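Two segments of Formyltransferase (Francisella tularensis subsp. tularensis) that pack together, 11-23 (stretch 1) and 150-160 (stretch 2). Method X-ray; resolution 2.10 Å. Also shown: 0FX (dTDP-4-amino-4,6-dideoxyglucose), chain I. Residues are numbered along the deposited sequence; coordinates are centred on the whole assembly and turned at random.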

# COMPACT_ATOMS: atom_id res chain seq x y z
N ASP A 11 -18.42 -15.73 16.35
CA ASP A 11 -18.70 -15.36 14.99
C ASP A 11 -17.49 -15.45 14.08
O ASP A 11 -17.44 -14.74 13.09
N ASN A 12 -16.54 -16.35 14.34
CA ASN A 12 -15.35 -16.45 13.50
C ASN A 12 -15.19 -17.83 12.97
O ASN A 12 -15.14 -18.75 13.76
N ARG A 13 -15.03 -17.97 11.66
CA ARG A 13 -14.94 -19.28 11.04
C ARG A 13 -13.71 -19.98 11.51
O ARG A 13 -13.70 -21.20 11.66
N THR A 14 -12.60 -19.24 11.60
CA THR A 14 -11.33 -19.91 11.89
C THR A 14 -11.31 -20.43 13.33
O THR A 14 -10.98 -21.58 13.61
N ILE A 15 -11.67 -19.55 14.26
CA ILE A 15 -11.90 -19.93 15.65
C ILE A 15 -12.91 -21.08 15.77
O ILE A 15 -12.65 -22.05 16.52
N LEU A 16 -14.03 -20.99 15.03
CA LEU A 16 -15.04 -22.07 15.06
C LEU A 16 -14.38 -23.39 14.67
O LEU A 16 -14.53 -24.44 15.33
N SER A 17 -13.62 -23.33 13.58
CA SER A 17 -12.88 -24.52 13.14
C SER A 17 -11.79 -25.04 14.11
O SER A 17 -11.59 -26.26 14.28
N ASP A 18 -11.05 -24.15 14.75
CA ASP A 18 -10.01 -24.60 15.71
C ASP A 18 -10.55 -25.26 16.99
O ASP A 18 -10.14 -26.38 17.37
N PHE A 19 -11.52 -24.59 17.58
CA PHE A 19 -12.22 -25.13 18.72
C PHE A 19 -12.79 -26.51 18.50
O PHE A 19 -12.55 -27.43 19.31
N LYS A 20 -13.52 -26.68 17.39
CA LYS A 20 -14.14 -27.98 17.06
C LYS A 20 -13.08 -29.05 17.15
O LYS A 20 -13.27 -30.16 17.66
N ASN A 21 -11.97 -28.68 16.55
CA ASN A 21 -10.79 -29.50 16.52
C ASN A 21 -10.22 -29.87 17.88
O ASN A 21 -10.05 -31.04 18.23
N ILE A 22 -9.89 -28.84 18.64
CA ILE A 22 -9.41 -29.05 20.01
C ILE A 22 -10.47 -29.73 20.87
O ILE A 22 -10.18 -30.74 21.50
N ILE A 23 -11.68 -29.19 20.94
CA ILE A 23 -12.70 -29.72 21.84
C ILE A 23 -13.22 -31.09 21.45
O ILE A 23 -13.31 -31.97 22.32
N VAL A 150 -0.69 -8.41 12.84
CA VAL A 150 -0.66 -8.49 14.28
C VAL A 150 -1.91 -9.21 14.76
O VAL A 150 -1.79 -10.07 15.61
N TYR A 151 -3.07 -8.96 14.16
CA TYR A 151 -4.27 -9.66 14.51
C TYR A 151 -4.05 -11.14 14.27
O TYR A 151 -4.52 -11.99 15.06
N ALA A 152 -3.41 -11.49 13.16
CA ALA A 152 -3.23 -12.92 12.88
C ALA A 152 -2.24 -13.61 13.82
O ALA A 152 -2.43 -14.79 14.07
N LYS A 153 -1.20 -12.93 14.30
CA LYS A 153 -0.35 -13.47 15.37
C LYS A 153 -1.15 -13.65 16.64
O LYS A 153 -0.90 -14.62 17.34
N VAL A 154 -2.04 -12.72 16.94
CA VAL A 154 -2.79 -12.70 18.20
C VAL A 154 -3.75 -13.89 18.18
O VAL A 154 -3.77 -14.72 19.11
N GLN A 155 -4.37 -14.08 17.03
CA GLN A 155 -5.34 -15.14 16.85
C GLN A 155 -4.73 -16.49 17.03
O GLN A 155 -5.22 -17.30 17.81
N LYS A 156 -3.64 -16.75 16.36
CA LYS A 156 -2.87 -17.95 16.61
C LYS A 156 -2.39 -18.13 18.06
O LYS A 156 -2.35 -19.24 18.59
N LYS A 157 -2.05 -17.04 18.74
CA LYS A 157 -1.63 -17.18 20.14
C LYS A 157 -2.85 -17.62 20.98
O LYS A 157 -2.80 -18.52 21.80
N GLU A 158 -3.98 -17.01 20.69
CA GLU A 158 -5.25 -17.34 21.30
C GLU A 158 -5.50 -18.81 21.27
O GLU A 158 -5.75 -19.33 22.33
N VAL A 159 -5.45 -19.42 20.09
CA VAL A 159 -5.66 -20.86 19.91
C VAL A 159 -4.61 -21.77 20.57
O VAL A 159 -4.92 -22.80 21.20
N GLU A 160 -3.35 -21.34 20.51
CA GLU A 160 -2.30 -22.00 21.27
C GLU A 160 -2.46 -21.91 22.79
O GLU A 160 -2.29 -22.89 23.52

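Two helices running nearly parallel, 20° between their directions and 11.0 Å apart at closest approach, make a light, largely van der Waals contact that no hydrogen bond crosses, and a bound nucleotide sugar joins its two sides at one end. The case illustrates how a small interface, here 304 Å² summed over both sides, can be organised around a single side chain. That residue is Val 159, which is rotamer t, points toward the first helix and has the largest covered area. Its CG2 lies 3.8 Å from CD1 of Ile 15, and its CG1 lies 3.9 Å from CD1 of Ile 22, so its two methyls meet isoleucines two helical turns apart. Ile 15 leaves its backbone sideways, but its m, m conformation brings CD1 into the gap; Ile 22 points toward the partner with chi1 m and chi2 between wells at 147°. Between them Asp 18, also m, places OD2 3.5 Å from Val 159 CG2, a contact without a polar partner across the interface.

One turn earlier, Gln 155 has its CA-to-CB bond toward the first stretch and is t, t. Its CG packs 3.9 Å from Ile 15 CD1, while its OE1 approaches Thr 14 CG2 at 3.4 Å, so even this amide contributes by packing.

Asn 12, rotamer t, serves two ends. Its OD1 caps the first helix, accepting from Ile 15 N at 2.7 Å and, weakly, from Thr 14 N at 2.5 Å. Its ND2 gives a weak hydrogen bond to O3P of dTDP-4-amino-4,6-dideoxyglucose at 3.4 Å. From the second helix Tyr 151, also t, donates a weak hydrogen bond from OH to ligand O4P at 3.0 Å, and ligand C4 lies over one face of its ring. The diphosphate thus links two stretches that share no direct hydrogen bond.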

# COMPACT_ATOMS: atom_id res chain seq x y z
CB ASP A 11 -19.29 -13.96 15.00
CG ASP A 11 -20.63 -13.97 15.69
OD1 ASP A 11 -21.49 -14.66 15.14
OD2 ASP A 11 -20.82 -13.39 16.78
CB ASN A 12 -14.07 -16.25 14.30
CG ASN A 12 -12.82 -16.17 13.42
OD1 ASN A 12 -12.22 -17.17 13.00
ND2 ASN A 12 -12.39 -14.95 13.20
CB ARG A 13 -14.86 -19.09 9.52
CG ARG A 13 -13.96 -20.04 8.72
CD ARG A 13 -14.69 -21.24 8.13
NE ARG A 13 -15.40 -20.91 6.89
CZ ARG A 13 -16.64 -20.39 6.79
NH1 ARG A 13 -17.39 -20.12 7.84
NH2 ARG A 13 -17.15 -20.14 5.59
CB THR A 14 -10.13 -18.99 11.57
OG1 THR A 14 -9.80 -19.21 10.19
CG2 THR A 14 -8.90 -19.35 12.39
CB ILE A 15 -12.42 -18.71 16.41
CG1 ILE A 15 -11.28 -17.68 16.55
CG2 ILE A 15 -13.06 -19.05 17.76
CD1 ILE A 15 -9.96 -18.22 17.09
CB LEU A 16 -16.28 -21.81 14.17
CG LEU A 16 -17.18 -23.06 13.99
CD1 LEU A 16 -17.68 -23.50 15.37
CD2 LEU A 16 -18.36 -22.91 13.02
CB SER A 17 -12.23 -24.19 11.77
OG SER A 17 -11.68 -25.37 11.27
CB ASP A 18 -9.05 -23.46 16.03
CG ASP A 18 -8.10 -23.17 14.86
OD1 ASP A 18 -7.93 -24.05 13.98
OD2 ASP A 18 -7.49 -22.07 14.78
CB PHE A 19 -13.30 -24.15 19.16
CG PHE A 19 -12.77 -23.05 20.02
CD1 PHE A 19 -11.55 -22.43 19.70
CD2 PHE A 19 -13.44 -22.71 21.18
CE1 PHE A 19 -11.03 -21.41 20.48
CE2 PHE A 19 -12.95 -21.67 21.95
CZ PHE A 19 -11.74 -21.03 21.62
CB LYS A 20 -14.65 -27.99 15.62
CG LYS A 20 -16.02 -27.39 15.39
CD LYS A 20 -17.14 -28.42 15.52
CE LYS A 20 -18.34 -27.85 14.77
NZ LYS A 20 -19.68 -28.21 15.27
CB ASN A 21 -9.72 -28.71 15.80
CG ASN A 21 -9.02 -29.56 14.82
OD1 ASN A 21 -8.20 -30.39 15.21
ND2 ASN A 21 -9.44 -29.46 13.57
CB ILE A 22 -9.00 -27.71 20.62
CG1 ILE A 22 -7.76 -27.22 19.86
CG2 ILE A 22 -8.79 -27.82 22.13
CD1 ILE A 22 -7.76 -25.73 19.79
CB ILE A 23 -13.87 -28.77 22.03
CG1 ILE A 23 -13.40 -27.46 22.63
CG2 ILE A 23 -14.88 -29.31 23.04
CD1 ILE A 23 -14.40 -26.35 22.39
CB VAL A 150 -0.57 -7.10 14.97
CG1 VAL A 150 -0.60 -7.30 16.49
CG2 VAL A 150 0.73 -6.44 14.51
CB TYR A 151 -5.43 -9.18 13.65
CG TYR A 151 -6.78 -9.88 13.78
CD1 TYR A 151 -7.72 -9.45 14.72
CD2 TYR A 151 -7.17 -10.87 12.88
CE1 TYR A 151 -8.98 -10.01 14.81
CE2 TYR A 151 -8.46 -11.43 12.95
CZ TYR A 151 -9.35 -11.01 13.94
OH TYR A 151 -10.62 -11.52 14.06
CB ALA A 152 -2.80 -13.18 11.45
CB LYS A 153 0.87 -12.59 15.73
CG LYS A 153 2.11 -12.99 14.97
CD LYS A 153 2.91 -11.81 14.43
CE LYS A 153 3.26 -10.86 15.53
NZ LYS A 153 4.65 -10.38 15.35
CB VAL A 154 -3.44 -11.35 18.46
CG1 VAL A 154 -4.48 -11.39 19.54
CG2 VAL A 154 -2.35 -10.34 18.89
CB GLN A 155 -6.12 -15.00 15.53
CG GLN A 155 -7.42 -15.73 15.51
CD GLN A 155 -8.25 -15.42 14.26
OE1 GLN A 155 -8.21 -16.18 13.30
NE2 GLN A 155 -8.99 -14.32 14.27
CB LYS A 156 -1.65 -17.83 15.72
CG LYS A 156 -0.80 -19.08 15.63
CD LYS A 156 -0.14 -19.15 14.26
CE LYS A 156 -1.17 -18.99 13.13
NZ LYS A 156 -0.79 -17.96 12.10
CB LYS A 157 -1.04 -15.85 20.61
CG LYS A 157 -0.60 -15.85 22.07
CD LYS A 157 0.51 -16.87 22.30
CE LYS A 157 1.80 -16.49 21.61
NZ LYS A 157 2.65 -17.70 21.57
CB GLU A 158 -6.44 -16.73 20.61
CG GLU A 158 -6.74 -15.27 20.95
CD GLU A 158 -7.91 -14.76 20.11
OE1 GLU A 158 -7.69 -14.64 18.88
OE2 GLU A 158 -9.01 -14.46 20.65
CB VAL A 159 -5.82 -21.17 18.42
CG1 VAL A 159 -5.87 -22.65 18.22
CG2 VAL A 159 -7.12 -20.54 17.93
CB GLU A 160 -0.95 -21.48 20.77
CG GLU A 160 0.19 -21.99 21.61
CD GLU A 160 1.41 -21.07 21.58
OE1 GLU A 160 2.40 -21.50 22.21
OE2 GLU A 160 1.39 -19.95 21.01
O4P 0FX I . -12.69 -10.14 15.75
P2 0FX I . -13.79 -10.69 14.80
O3P 0FX I . -13.71 -11.94 13.94
O1G 0FX I . -15.23 -10.14 15.18
C1G 0FX I . -15.88 -10.54 16.36
C2G 0FX I . -17.12 -9.66 16.29
O2G 0FX I . -17.65 -9.61 14.96
C3G 0FX I . -16.82 -8.24 16.74
O3G 0FX I . -18.13 -7.65 16.79
C4G 0FX I . -16.07 -8.30 18.09
N4A 0FX I . -15.83 -6.99 18.66
C5G 0FX I . -14.75 -9.08 18.00
C6G 0FX I . -14.07 -9.17 19.36
O5G 0FX I . -15.07 -10.39 17.53
OPP 0FX I . -13.97 -10.02 13.37
P 0FX I . -14.00 -8.53 12.82
O1P 0FX I . -15.26 -7.74 13.09
O2P 0FX I . -13.45 -9.00 11.48
O5 0FX I . -12.71 -7.72 13.35
C5 0FX I . -11.42 -8.30 13.11
C4 0FX I . -10.37 -7.25 12.80
O4 0FX I . -10.58 -6.75 11.49
C3 0FX I . -10.37 -6.03 13.67
O3 0FX I . -9.47 -6.14 14.78
C2 0FX I . -9.77 -4.95 12.77
C1 0FX I . -10.24 -5.39 11.38
N11 0FX I . -11.33 -4.51 10.93
C61 0FX I . -12.61 -4.84 11.19
C51 0FX I . -13.63 -4.00 10.79
C5A 0FX I . -15.10 -4.24 11.06
C21 0FX I . -11.02 -3.38 10.26
O21 0FX I . -9.76 -3.04 9.95
N31 0FX I . -11.97 -2.56 9.79
C41 0FX I . -13.25 -2.90 10.07
O41 0FX I . -14.26 -2.12 9.70